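PDB 3E2V: 3'-5'-exonuclease from Saccharomyces cerevisiae, which probably cuts double-stranded DNA without obvious specificity as an endonuclease, and removes DNA from the 3' end as an exonuclease of the metal-dependent TatD family. Local coordinates for residues T283-N286 with L287-K291; I367-S370 with E371-V375. All blocks are in the same frame, centred on the assembly; numbering follows the deposited sequence.

Interaction 1: T283-N286 with L287-K291; sequences TEEN and LAVVK
Leu-287, in the first turn of helix 284-291, gives its backbone N-H to Thr-283 O (3.0 Å). Its side chain leans back the same way: with CG beside the backbone N (chi1 -56°), the branch point CG rests 3.4 Å from Thr-283 O, and beyond this first turn the leucine packs on Leu-281 and Ala-314. Ala-288 N bonds to Glu-284 O in the same i to i+4 pattern, and its methyl CB sits against the carbonyl oxygens of Glu-284 and Glu-285 on the exposed side. Val-289 N donates to Glu-285 O; its CG2 methyl, beside the backbone N, comes within 3.3 Å of that same Glu-285 O, while the side chain touches Phe-255 in a neighbouring loop. Val-290 N closes the series with the straightest of the four bonds, 2.9 Å to Asn-286 O at 171°, and Val-290 CG2 lies 3.4 Å from this oxygen. Lys-291 N bonds back to Leu-287 O.

The start of the helix is held by a capping box. Thr-283, the N-cap, accepts the backbone N-H of Asn-286 at OG1 (3.0 Å), and Asn-286 OD1 in turn accepts from Thr-283 N (3.0 Å). That second donor is tilted 34° from the plane of the amide carbonyl. The reciprocal pair ties both side chains to the backbone and supplies a partner for an N-H of the first turn, which lacks a preceding helical carbonyl. Glu-284 and Glu-285, two acidic side chains just after the cap, probably interact favourably with the positive end of the helix dipole.

Interaction 2: I367-S370 with E371-V375; sequences IVVS and EVKDV
Glu-371 N donates to Ile-367 O (3.0 Å) shortly before a Schellman motif ends helix 362-373, and Glu-371 OE1 forms a salt bridge with Lys-321 of helix 316-325. The glutamate chain bends at chi2 (-73°), which sets the position of its carboxylate. In the Schellman turn Asp-374, with positive phi, is the C-prime residue, and Val-375 N bonds to Ser-370 O at 3.1 Å. The inner bond of the motif, from Asp-374 N to Glu-371 O, is weak at 3.3 Å. Val-372 N and Lys-373 N continue the regular helical bonding to Val-368 O and Val-369 O. In the modelled conformer of Ser-370, one of two, OG lies 2.8 Å from Ile-367 O and donates to it, on the same face of the carbonyl plane as Glu-371 N; chi1 of 75° puts OG between the backbone N and the carbonyl carbon. A water bridge from this hydroxyl to Glu-371 OE2 is doubtful.

Lys-373 runs alongside Val-369, its CD 3.9 Å from Val-369 CG1, then bends at chi3 and chi4 so that its NZ can bond to Ile-293 O and, probably, Lys-291 O. Outward from the helix, Val-369 meets Leu-298 and Leu-380. On the adjoining flank Val-368 and Val-372 point the same way, side by side, with CG1 of Val-368 4.1 Å from CG2 of Val-372.

Overall arrangement
Interactions 1 and 2 come in series along the chain, their centres about 11 Å apart and on the same side of the chain's centre. Interaction 1 occupies helix 284-291, the connection between strands 272-276 and 298-300 at one end of the parallel sheet of this TIM-barrel-type fold; interaction 2 forms the last turns of helix 362-373, much later in the sequence. The two helices touch: the tip of Lys-373 joins their ends, and Val-372 CG1 packs on Leu-287 O at 3.3 Å. The end of the later helix is thus joined to the outer helical layer of the barrel, away from the magnesium site of His-253 and Asp-303.

Interaction 1: T283-N286 with L287-K291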
loop_
_atom_site.group_PDB
_atom_site.type_symbol
_atom_site.label_atom_id
_atom_site.label_comp_id
_atom_site.label_asym_id
_atom_site.label_seq_id
_atom_site.Cartn_x
_atom_site.Cartn_y
_atom_site.Cartn_z
ATOM N N THR A 283 -14.435 8.682 -10.511
ATOM C CA THR A 283 -15.462 8.789 -11.556
ATOM C C THR A 283 -16.681 7.927 -11.252
ATOM O O THR A 283 -16.630 7.024 -10.408
ATOM C CB THR A 283 -14.922 8.322 -12.910
ATOM O OG1 THR A 283 -14.742 6.898 -12.870
ATOM C CG2 THR A 283 -13.599 8.999 -13.243
ATOM N N GLU A 284 -17.784 8.162 -11.963
ATOM C CA GLU A 284 -18.964 7.307 -11.783
ATOM C C GLU A 284 -18.663 5.835 -12.119
ATOM O O GLU A 284 -19.155 4.928 -11.439
ATOM C CB GLU A 284 -20.169 7.835 -12.571
ATOM C CG GLU A 284 -20.967 8.874 -11.804
ATOM C CD GLU A 284 -22.277 9.229 -12.492
ATOM O OE1 GLU A 284 -22.707 8.478 -13.398
ATOM O OE2 GLU A 284 -22.875 10.262 -12.118
ATOM N N GLU A 285 -17.824 5.606 -13.131
ATOM C CA GLU A 285 -17.369 4.246 -13.454
ATOM C C GLU A 285 -16.645 3.612 -12.269
ATOM O O GLU A 285 -16.933 2.465 -11.917
ATOM C CB GLU A 285 -16.483 4.219 -14.704
ATOM C CG GLU A 285 -15.997 2.814 -15.095
ATOM C CD GLU A 285 -14.869 2.817 -16.122
ATOM O OE1 GLU A 285 -14.473 3.912 -16.616
ATOM O OE2 GLU A 285 -14.368 1.708 -16.429
ATOM N N ASN A 286 -15.702 4.344 -11.670
ATOM C CA ASN A 286 -15.027 3.866 -10.447
ATOM C C ASN A 286 -16.042 3.454 -9.370
ATOM O O ASN A 286 -15.890 2.415 -8.717
ATOM C CB ASN A 286 -14.148 4.960 -9.820
ATOM C CG ASN A 286 -12.894 5.308 -10.621
ATOM O OD1 ASN A 286 -12.441 6.457 -10.574
ATOM N ND2 ASN A 286 -12.290 4.330 -11.298
ATOM N N LEU A 287 -17.053 4.289 -9.131
ATOM C CA LEU A 287 -18.029 3.976 -8.100
ATOM C C LEU A 287 -18.799 2.695 -8.428
ATOM O O LEU A 287 -19.055 1.887 -7.539
ATOM C CB LEU A 287 -19.001 5.151 -7.875
ATOM C CG LEU A 287 -18.404 6.516 -7.516
ATOM C CD1 LEU A 287 -19.557 7.499 -7.299
ATOM C CD2 LEU A 287 -17.508 6.439 -6.279
ATOM N N ALA A 288 -19.136 2.515 -9.705
ATOM C CA ALA A 288 -19.856 1.318 -10.166
ATOM C C ALA A 288 -19.024 0.066 -9.950
ATOM O O ALA A 288 -19.552 -1.001 -9.627
ATOM C CB ALA A 288 -20.226 1.455 -11.635
ATOM N N VAL A 289 -17.720 0.202 -10.146
ATOM C CA VAL A 289 -16.813 -0.920 -9.947
ATOM C C VAL A 289 -16.720 -1.229 -8.456
ATOM O O VAL A 289 -16.846 -2.387 -8.057
ATOM C CB VAL A 289 -15.419 -0.645 -10.555
ATOM C CG1 VAL A 289 -14.474 -1.797 -10.250
ATOM C CG2 VAL A 289 -15.512 -0.460 -12.067
ATOM N N VAL A 290 -16.521 -0.207 -7.622
ATOM C CA VAL A 290 -16.468 -0.397 -6.165
ATOM C C VAL A 290 -17.726 -1.088 -5.620
ATOM O O VAL A 290 -17.632 -1.937 -4.720
ATOM C CB VAL A 290 -16.157 0.947 -5.451
ATOM C CG1 VAL A 290 -16.453 0.895 -3.965
ATOM C CG2 VAL A 290 -14.707 1.302 -5.687
ATOM N N LYS A 291 -18.889 -0.768 -6.186
ATOM C CA LYS A 291 -20.146 -1.371 -5.728
ATOM C C LYS A 291 -20.112 -2.893 -5.887
ATOM O O LYS A 291 -20.769 -3.600 -5.120
ATOM C CB LYS A 291 -21.345 -0.776 -6.474
ATOM C CG LYS A 291 -22.688 -1.123 -5.845
ATOM C CD LYS A 291 -23.813 -0.311 -6.460
ATOM C CE LYS A 291 -25.153 -0.697 -5.866
ATOM N NZ LYS A 291 -26.277 0.001 -6.565
#

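Interaction 2: I367-S370 with E371-V375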
loop_
_atom_site.group_PDB
_atom_site.type_symbol
_atom_site.label_atom_id
_atom_site.label_comp_id
_atom_site.label_asym_id
_atom_site.label_seq_id
_atom_site.Cartn_x
_atom_site.Cartn_y
_atom_site.Cartn_z
ATOM N N ILE A 367 -17.416 6.870 4.276
ATOM C CA ILE A 367 -18.723 7.483 3.962
ATOM C C ILE A 367 -19.067 7.222 2.507
ATOM O O ILE A 367 -20.172 6.781 2.174
ATOM C CB ILE A 367 -18.692 9.004 4.199
ATOM C CG1 ILE A 367 -18.800 9.277 5.693
ATOM C CG2 ILE A 367 -19.832 9.714 3.431
ATOM C CD1 ILE A 367 -18.368 10.717 6.060
ATOM N N VAL A 368 -18.114 7.478 1.619
ATOM C CA VAL A 368 -18.385 7.292 0.194
ATOM C C VAL A 368 -18.717 5.825 -0.124
ATOM O O VAL A 368 -19.694 5.539 -0.823
ATOM C CB VAL A 368 -17.199 7.782 -0.660
ATOM C CG1 VAL A 368 -17.401 7.427 -2.137
ATOM C CG2 VAL A 368 -16.994 9.291 -0.469
ATOM N N VAL A 369 -17.910 4.900 0.384
ATOM C CA VAL A 369 -18.118 3.488 0.075
ATOM C C VAL A 369 -19.474 3.020 0.618
ATOM O O VAL A 369 -20.185 2.283 -0.064
ATOM C CB VAL A 369 -16.932 2.635 0.600
ATOM C CG1 VAL A 369 -17.240 1.139 0.478
ATOM C CG2 VAL A 369 -15.654 2.974 -0.177
ATOM N N SER A 370 -19.834 3.488 1.812
ATOM C CA SER A 370 -21.098 3.086 2.416
ATOM C C SER A 370 -22.287 3.573 1.580
ATOM O O SER A 370 -23.245 2.820 1.362
ATOM C CB SER A 370 -21.180 3.596 3.856
ATOM O OG SER A 370 -21.432 4.986 3.891
ATOM N N GLU A 371 -22.214 4.805 1.081
ATOM C CA GLU A 371 -23.295 5.351 0.256
ATOM C C GLU A 371 -23.376 4.655 -1.098
ATOM O O GLU A 371 -24.467 4.316 -1.574
ATOM C CB GLU A 371 -23.133 6.869 0.090
ATOM C CG GLU A 371 -23.393 7.646 1.377
ATOM C CD GLU A 371 -24.871 7.684 1.743
ATOM O OE1 GLU A 371 -25.690 7.966 0.846
ATOM O OE2 GLU A 371 -25.195 7.427 2.914
ATOM N N VAL A 372 -22.225 4.419 -1.717
ATOM C CA VAL A 372 -22.180 3.743 -3.005
ATOM C C VAL A 372 -22.771 2.332 -2.922
ATOM O O VAL A 372 -23.526 1.915 -3.804
ATOM C CB VAL A 372 -20.734 3.696 -3.553
ATOM C CG1 VAL A 372 -20.615 2.731 -4.716
ATOM C CG2 VAL A 372 -20.285 5.088 -3.973
ATOM N N LYS A 373 -22.438 1.612 -1.859
ATOM C CA LYS A 373 -22.879 0.221 -1.705
ATOM C C LYS A 373 -24.232 0.074 -1.030
ATOM O O LYS A 373 -24.761 -1.047 -0.948
ATOM C CB LYS A 373 -21.856 -0.548 -0.882
ATOM C CG LYS A 373 -20.604 -0.893 -1.613
ATOM C CD LYS A 373 -19.711 -1.688 -0.678
ATOM C CE LYS A 373 -18.912 -2.718 -1.424
ATOM N NZ LYS A 373 -19.756 -3.764 -2.054
ATOM N N ASP A 374 -24.778 1.171 -0.520
ATOM C CA ASP A 374 -26.023 1.123 0.252
ATOM C C ASP A 374 -25.883 0.119 1.413
ATOM O O ASP A 374 -26.731 -0.757 1.634
ATOM C CB ASP A 374 -27.216 0.782 -0.658
ATOM C CG ASP A 374 -28.552 0.982 0.033
ATOM O OD1 ASP A 374 -28.635 1.785 0.996
ATOM O OD2 ASP A 374 -29.524 0.322 -0.394
ATOM N N VAL A 375 -24.768 0.242 2.124
ATOM C CA VAL A 375 -24.475 -0.526 3.323
ATOM C C VAL A 375 -24.389 0.522 4.401
ATOM O O VAL A 375 -23.695 1.529 4.225
ATOM C CB VAL A 375 -23.119 -1.278 3.203
ATOM C CG1 VAL A 375 -22.739 -1.962 4.520
ATOM C CG2 VAL A 375 -23.174 -2.298 2.074
HETATM O O HOH W 1 -23.964 6.221 4.667
#